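Local coordinates for 2,5-dihydroxypyridine 5,6-dioxygenase (Pseudomonas putida KT2440, PDB 7CUP), which catalyses the iron-dependent, dioxygenolytic ring cleavage of 2,5-dihydroxypyridine between carbons 5 and 6, giving N-formylmaleamate in aerobic nicotinate degradation, at residues Ala167-Tyr172 / Leu195-Asn200; Ile263-Trp268 / Asn298-Thr303. One frame throughout, in Å; residues are numbered along the deposited sequence.

Interaction 1: Ala167-Tyr172 / Leu195-Asn200; sequences APLGQY and LFTWPN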
loop_
_atom_site.group_PDB
_atom_site.type_symbol
_atom_site.label_atom_id
_atom_site.label_comp_id
_atom_site.label_asym_id
_atom_site.label_seq_id
_atom_site.Cartn_x
_atom_site.Cartn_y
_atom_site.Cartn_z
ATOM N N ALA A 167 -8.504 -43.076 -30.184
ATOM C CA ALA A 167 -7.249 -42.325 -30.411
ATOM C C ALA A 167 -6.086 -43.295 -30.589
ATOM O O ALA A 167 -5.525 -43.790 -29.616
ATOM C CB ALA A 167 -7.001 -41.393 -29.246
ATOM N N PRO A 168 -5.645 -43.562 -31.834
ATOM C CA PRO A 168 -4.375 -44.258 -32.038
ATOM C C PRO A 168 -3.219 -43.471 -31.381
ATOM O O PRO A 168 -3.110 -42.260 -31.553
ATOM C CB PRO A 168 -4.254 -44.347 -33.571
ATOM C CG PRO A 168 -5.672 -44.133 -34.078
ATOM C CD PRO A 168 -6.288 -43.159 -33.094
ATOM N N LEU A 169 -2.372 -44.171 -30.635
ATOM C CA LEU A 169 -1.178 -43.586 -29.966
ATOM C C LEU A 169 0.112 -44.155 -30.571
ATOM O O LEU A 169 0.013 -45.143 -31.329
ATOM C CB LEU A 169 -1.278 -43.907 -28.476
ATOM C CG LEU A 169 -2.530 -43.367 -27.794
ATOM C CD1 LEU A 169 -2.620 -43.861 -26.364
ATOM C CD2 LEU A 169 -2.574 -41.855 -27.856
ATOM N N GLY A 170 1.258 -43.553 -30.215
ATOM C CA GLY A 170 2.622 -44.002 -30.558
ATOM C C GLY A 170 3.478 -42.857 -31.062
ATOM O O GLY A 170 4.677 -42.854 -30.834
ATOM N N GLN A 171 2.890 -41.884 -31.733
ATOM C CA GLN A 171 3.654 -40.754 -32.288
ATOM C C GLN A 171 4.201 -39.875 -31.150
ATOM O O GLN A 171 5.243 -39.193 -31.380
ATOM C CB GLN A 171 2.772 -39.997 -33.277
ATOM C CG GLN A 171 3.544 -39.061 -34.194
ATOM C CD GLN A 171 2.696 -38.579 -35.347
ATOM O OE1 GLN A 171 1.526 -38.953 -35.482
ATOM N NE2 GLN A 171 3.291 -37.747 -36.189
ATOM N N TYR A 172 3.569 -39.850 -29.970
ATOM C CA TYR A 172 3.807 -38.737 -29.010
ATOM C C TYR A 172 4.059 -39.252 -27.603
ATOM O O TYR A 172 3.528 -40.280 -27.193
ATOM C CB TYR A 172 2.641 -37.753 -29.032
ATOM C CG TYR A 172 2.526 -36.952 -30.300
ATOM C CD1 TYR A 172 3.473 -36.011 -30.639
ATOM C CD2 TYR A 172 1.462 -37.139 -31.167
ATOM C CE1 TYR A 172 3.375 -35.274 -31.809
ATOM C CE2 TYR A 172 1.355 -36.432 -32.348
ATOM C CZ TYR A 172 2.301 -35.477 -32.657
ATOM O OH TYR A 172 2.173 -34.724 -33.787
ATOM N N LEU A 195 -2.226 -37.208 -15.933
ATOM C CA LEU A 195 -1.324 -37.555 -17.051
ATOM C C LEU A 195 -2.126 -37.553 -18.356
ATOM O O LEU A 195 -3.368 -37.647 -18.312
ATOM C CB LEU A 195 -0.627 -38.894 -16.751
ATOM C CG LEU A 195 -1.360 -40.186 -17.154
ATOM C CD1 LEU A 195 -0.396 -41.371 -17.195
ATOM C CD2 LEU A 195 -2.500 -40.467 -16.189
ATOM N N PHE A 196 -1.419 -37.410 -19.474
ATOM C CA PHE A 196 -2.010 -37.290 -20.818
ATOM C C PHE A 196 -0.952 -37.599 -21.888
ATOM O O PHE A 196 0.256 -37.592 -21.572
ATOM C CB PHE A 196 -2.577 -35.880 -20.994
ATOM C CG PHE A 196 -1.619 -34.777 -20.617
ATOM C CD1 PHE A 196 -0.749 -34.239 -21.557
ATOM C CD2 PHE A 196 -1.592 -34.276 -19.328
ATOM C CE1 PHE A 196 0.124 -33.219 -21.213
ATOM C CE2 PHE A 196 -0.712 -33.261 -18.981
ATOM C CZ PHE A 196 0.156 -32.743 -19.917
ATOM N N THR A 197 -1.426 -37.915 -23.095
ATOM C CA THR A 197 -0.659 -37.943 -24.364
ATOM C C THR A 197 -1.371 -37.085 -25.396
ATOM O O THR A 197 -2.283 -36.327 -25.019
ATOM C CB THR A 197 -0.568 -39.320 -25.047
ATOM O OG1 THR A 197 -1.008 -40.391 -24.212
ATOM C CG2 THR A 197 0.831 -39.568 -25.552
ATOM N N TRP A 198 -0.952 -37.230 -26.653
ATOM C CA TRP A 198 -1.628 -36.693 -27.848
ATOM C C TRP A 198 -1.979 -37.876 -28.737
ATOM O O TRP A 198 -1.266 -38.871 -28.743
ATOM C CB TRP A 198 -0.708 -35.678 -28.538
ATOM C CG TRP A 198 -0.451 -34.463 -27.708
ATOM C CD1 TRP A 198 -0.927 -33.204 -27.937
ATOM C CD2 TRP A 198 0.374 -34.376 -26.533
ATOM N NE1 TRP A 198 -0.481 -32.352 -26.970
ATOM C CE2 TRP A 198 0.318 -33.038 -26.098
ATOM C CE3 TRP A 198 1.184 -35.283 -25.838
ATOM C CZ2 TRP A 198 1.037 -32.584 -24.997
ATOM C CZ3 TRP A 198 1.886 -34.842 -24.739
ATOM C CH2 TRP A 198 1.801 -33.510 -24.321
ATOM N N PRO A 199 -3.103 -37.834 -29.470
ATOM C CA PRO A 199 -3.371 -38.853 -30.486
ATOM C C PRO A 199 -2.375 -38.700 -31.649
ATOM O O PRO A 199 -1.883 -37.586 -31.893
ATOM C CB PRO A 199 -4.791 -38.535 -30.964
ATOM C CG PRO A 199 -4.967 -37.041 -30.674
ATOM C CD PRO A 199 -4.105 -36.758 -29.458
ATOM N N ASN A 200 -2.160 -39.777 -32.407
ATOM C CA ASN A 200 -1.389 -39.715 -33.686
ATOM C C ASN A 200 -1.999 -38.637 -34.582
ATOM O O ASN A 200 -3.227 -38.399 -34.465
ATOM C CB ASN A 200 -1.315 -41.095 -34.344
ATOM C CG ASN A 200 -0.615 -42.084 -33.442
ATOM O OD1 ASN A 200 0.182 -41.694 -32.594
ATOM N ND2 ASN A 200 -0.946 -43.355 -33.566
HETATM O O HOH W 1 0.870 -40.716 -29.406
#
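A turn closed by an asparagine side chain joins two antiparallel sheets here: Asn200, just past strand 194-197, grips the backbone of Pro168-Gln171 where strand 164-168, an outermost strand of the other sheet, runs out. The backbone N of Asn200 meets Pro168 O at 2.8 Å, nearly straight. A chi1 of -61° sets CG of Asn200 anti to the carbonyl carbon, 3.1 Å from Pro168 O, and from there the carboxamide reaches the 169-171 backbone. Its two ends bond separately: OD1 accepts from Gln171 N at 2.8 Å, while ND2 donates an N-H to Leu169 O at 3.0 Å. That last donor stands above the carbonyl plane of Leu169 yet keeps Leu169 O close to its own amide plane. An alanine in place of Asn200 would probably leave Gln171 N and Leu169 O without these mates, with the backbone bond to Pro168 O and water 1 still holding the segments. Water 1 accepts from Gly170 N and Tyr172 N and donates to Trp198 O. Gly170 has a positive phi of 133°, at which a CB would jam against Leu169 O. Farther along, the Tyr172 and Trp198 side chains cross at about a right angle, and Tyr172 OH bonds to Glu201. Trp198 CB lies obliquely to the Tyr172 ring, 3.7 Å from CD2, whereas Pro199 O sits at that ring's edge, 3.5 Å from Tyr172 CD2.

Interaction 2: Ile263-Trp268 / Asn298-Thr303; sequences ISHIGW and NFLFST. With FE (Fe (III) ion), chain G.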
loop_
_atom_site.group_PDB
_atom_site.type_symbol
_atom_site.label_atom_id
_atom_site.label_comp_id
_atom_site.label_asym_id
_atom_site.label_seq_id
_atom_site.Cartn_x
_atom_site.Cartn_y
_atom_site.Cartn_z
ATOM N N ILE A 263 -7.980 -31.955 -31.876
ATOM C CA ILE A 263 -7.833 -32.599 -30.554
ATOM C C ILE A 263 -6.355 -32.608 -30.182
ATOM O O ILE A 263 -5.502 -33.043 -31.004
ATOM C CB ILE A 263 -8.442 -33.994 -30.516
ATOM C CG1 ILE A 263 -9.918 -33.970 -30.918
ATOM C CG2 ILE A 263 -8.251 -34.604 -29.143
ATOM C CD1 ILE A 263 -10.824 -33.116 -30.019
ATOM N N SER A 264 -6.069 -32.100 -28.983
ATOM C CA SER A 264 -4.711 -32.024 -28.396
ATOM C C SER A 264 -4.575 -33.147 -27.371
ATOM O O SER A 264 -4.647 -34.312 -27.757
ATOM C CB SER A 264 -4.449 -30.648 -27.831
ATOM O OG SER A 264 -3.972 -29.795 -28.865
ATOM N N HIS A 265 -4.370 -32.840 -26.096
ATOM C CA HIS A 265 -3.972 -33.877 -25.122
ATOM C C HIS A 265 -5.218 -34.626 -24.658
ATOM O O HIS A 265 -6.337 -34.069 -24.737
ATOM C CB HIS A 265 -3.076 -33.292 -24.021
ATOM C CG HIS A 265 -3.708 -32.242 -23.185
ATOM N ND1 HIS A 265 -4.530 -32.550 -22.119
ATOM C CD2 HIS A 265 -3.617 -30.898 -23.234
ATOM C CE1 HIS A 265 -4.940 -31.434 -21.546
ATOM N NE2 HIS A 265 -4.396 -30.409 -22.219
ATOM N N ILE A 266 -5.022 -35.875 -24.248
ATOM C CA ILE A 266 -6.094 -36.818 -23.843
ATOM C C ILE A 266 -5.497 -37.594 -22.693
ATOM O O ILE A 266 -4.316 -37.925 -22.788
ATOM C CB ILE A 266 -6.511 -37.697 -25.046
ATOM C CG1 ILE A 266 -5.311 -38.350 -25.728
ATOM C CG2 ILE A 266 -7.298 -36.885 -26.051
ATOM C CD1 ILE A 266 -5.697 -39.401 -26.753
ATOM N N GLY A 267 -6.224 -37.786 -21.610
ATOM C CA GLY A 267 -5.630 -38.424 -20.432
ATOM C C GLY A 267 -6.660 -38.609 -19.354
ATOM O O GLY A 267 -7.848 -38.457 -19.645
ATOM N N TRP A 268 -6.231 -38.918 -18.143
ATOM C CA TRP A 268 -7.177 -39.134 -17.027
ATOM C C TRP A 268 -6.583 -38.619 -15.717
ATOM O O TRP A 268 -5.364 -38.428 -15.644
ATOM C CB TRP A 268 -7.637 -40.600 -16.984
ATOM C CG TRP A 268 -6.630 -41.624 -16.571
ATOM C CD1 TRP A 268 -6.491 -42.160 -15.330
ATOM C CD2 TRP A 268 -5.647 -42.278 -17.396
ATOM N NE1 TRP A 268 -5.469 -43.069 -15.313
ATOM C CE2 TRP A 268 -4.950 -43.181 -16.569
ATOM C CE3 TRP A 268 -5.300 -42.198 -18.744
ATOM C CZ2 TRP A 268 -3.934 -44.011 -17.043
ATOM C CZ3 TRP A 268 -4.269 -42.987 -19.210
ATOM C CH2 TRP A 268 -3.604 -43.886 -18.370
ATOM N N ASN A 298 -11.536 -38.654 -14.014
ATOM C CA ASN A 298 -12.053 -37.861 -15.151
ATOM C C ASN A 298 -11.374 -38.386 -16.425
ATOM O O ASN A 298 -10.328 -39.050 -16.341
ATOM C CB ASN A 298 -11.919 -36.337 -14.900
ATOM C CG ASN A 298 -10.527 -35.748 -15.081
ATOM O OD1 ASN A 298 -9.626 -36.382 -15.630
ATOM N ND2 ASN A 298 -10.336 -34.507 -14.644
ATOM N N PHE A 299 -11.971 -38.104 -17.572
ATOM C CA PHE A 299 -11.290 -38.096 -18.885
ATOM C C PHE A 299 -11.131 -36.630 -19.275
ATOM O O PHE A 299 -12.135 -35.907 -19.315
ATOM C CB PHE A 299 -12.078 -38.849 -19.955
ATOM C CG PHE A 299 -11.474 -38.722 -21.323
ATOM C CD1 PHE A 299 -10.229 -39.256 -21.590
ATOM C CD2 PHE A 299 -12.117 -38.027 -22.318
ATOM C CE1 PHE A 299 -9.648 -39.108 -22.842
ATOM C CE2 PHE A 299 -11.559 -37.910 -23.578
ATOM C CZ PHE A 299 -10.311 -38.432 -23.832
ATOM N N LEU A 300 -9.902 -36.209 -19.523
ATOM C CA LEU A 300 -9.593 -34.812 -19.883
ATOM C C LEU A 300 -9.069 -34.824 -21.299
ATOM O O LEU A 300 -8.018 -35.449 -21.530
ATOM C CB LEU A 300 -8.539 -34.251 -18.925
ATOM C CG LEU A 300 -8.127 -32.807 -19.191
ATOM C CD1 LEU A 300 -9.312 -31.856 -19.017
ATOM C CD2 LEU A 300 -6.978 -32.408 -18.271
ATOM N N PHE A 301 -9.748 -34.120 -22.184
ATOM C CA PHE A 301 -9.185 -33.820 -23.514
ATOM C C PHE A 301 -9.085 -32.313 -23.677
ATOM O O PHE A 301 -9.721 -31.562 -22.921
ATOM C CB PHE A 301 -9.994 -34.455 -24.644
ATOM C CG PHE A 301 -11.386 -33.938 -24.846
ATOM C CD1 PHE A 301 -12.406 -34.314 -23.987
ATOM C CD2 PHE A 301 -11.680 -33.102 -25.910
ATOM C CE1 PHE A 301 -13.696 -33.848 -24.186
ATOM C CE2 PHE A 301 -12.974 -32.646 -26.108
ATOM C CZ PHE A 301 -13.975 -33.024 -25.247
ATOM N N SER A 302 -8.319 -31.928 -24.684
ATOM C CA SER A 302 -8.010 -30.527 -24.994
ATOM C C SER A 302 -8.132 -30.301 -26.505
ATOM O O SER A 302 -8.147 -31.301 -27.269
ATOM C CB SER A 302 -6.645 -30.176 -24.459
ATOM O OG SER A 302 -6.349 -28.829 -24.784
ATOM N N THR A 303 -8.215 -29.030 -26.900
ATOM C CA THR A 303 -8.347 -28.596 -28.308
ATOM C C THR A 303 -7.303 -27.521 -28.606
ATOM O O THR A 303 -6.857 -26.840 -27.656
ATOM C CB THR A 303 -9.759 -28.088 -28.598
ATOM O OG1 THR A 303 -9.943 -26.826 -27.947
ATOM C CG2 THR A 303 -10.818 -29.084 -28.181
HETATM FE FE FE G . -5.048 -28.416 -22.931
HETATM O O HOH W 2 -5.705 -34.583 -20.860
HETATM O O HOH W 3 -3.459 -27.910 -24.587
HETATM O O HOH W 4 -3.923 -27.702 -21.038
#
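His265 and Ser302, on neighbouring antiparallel strands, hold the same iron ion. From CB of His265, chi1 of 62° sets CG between the backbone N and the carbonyl carbon; the ring beyond it lies against Ser302. Ser302 CB sits over one ring face, offset toward the rim, as a CH-pi contact 3.4 Å from the centroid: CG of His265 lies 3.8 Å from it and CD2 only 3.3 Å. ND1 donates its N-H to water 2, which in turn donates to Leu300 O, tying the imidazole to the partner backbone. CE1 has Leu300 CD2 at the ring edge, 4.0 Å away. At the tip, NE2 binds iron at 2.2 Å; the water at ND1 and the iron at NE2 together hold the ring's rotation. Ser302 OG, anti to its backbone N (chi1 179°), reaches the same ion at 2.3 Å and also bonds to Leu319 O; His318, Asp320 and waters 3 and 4 complete the site.

Beneath the metal the strands pair through a beta bulge, the register slipping by one between Ile263 and Ile266. Ser264 N bonds to Ser302 O at 2.8 Å, and Leu300 N to Gly267 O at 3.0 Å; the bonds from Ser302 N to His265 O and from Gly267 N to Leu300 O are weak. On the face away from iron, Ile266 CG2 packs against Phe301 CB and Phe299 CZ. Because NE2 binds iron through its lone pair, ND1 carries the hydrogen, and its bond to water 2, itself bonded to Leu300 O, would probably make NE2 a slightly better donor.

Overall arrangement
The two contacts, their centres 10 Å apart, meet through one antiparallel sheet, in which strands 194-197 and 263-269 are neighbours; strand 164-168 of interaction 1 belongs to another. Probable backbone hydrogen bonds join the neighbours: Thr197 O to Ile266 N at 2.9 Å, and Leu195 O to Trp268 N at 3.1 Å. Packing continues past the strand end, where Pro199 CD comes 3.0 Å from Ser264 O. Interaction 2 supplies two of the four protein ligands of iron. Interaction 1 supplies none, but its Trp198 side chain comes about 4 Å from that of His265 and about 7 Å from the ion, so interaction 1 reaches the second shell of the site.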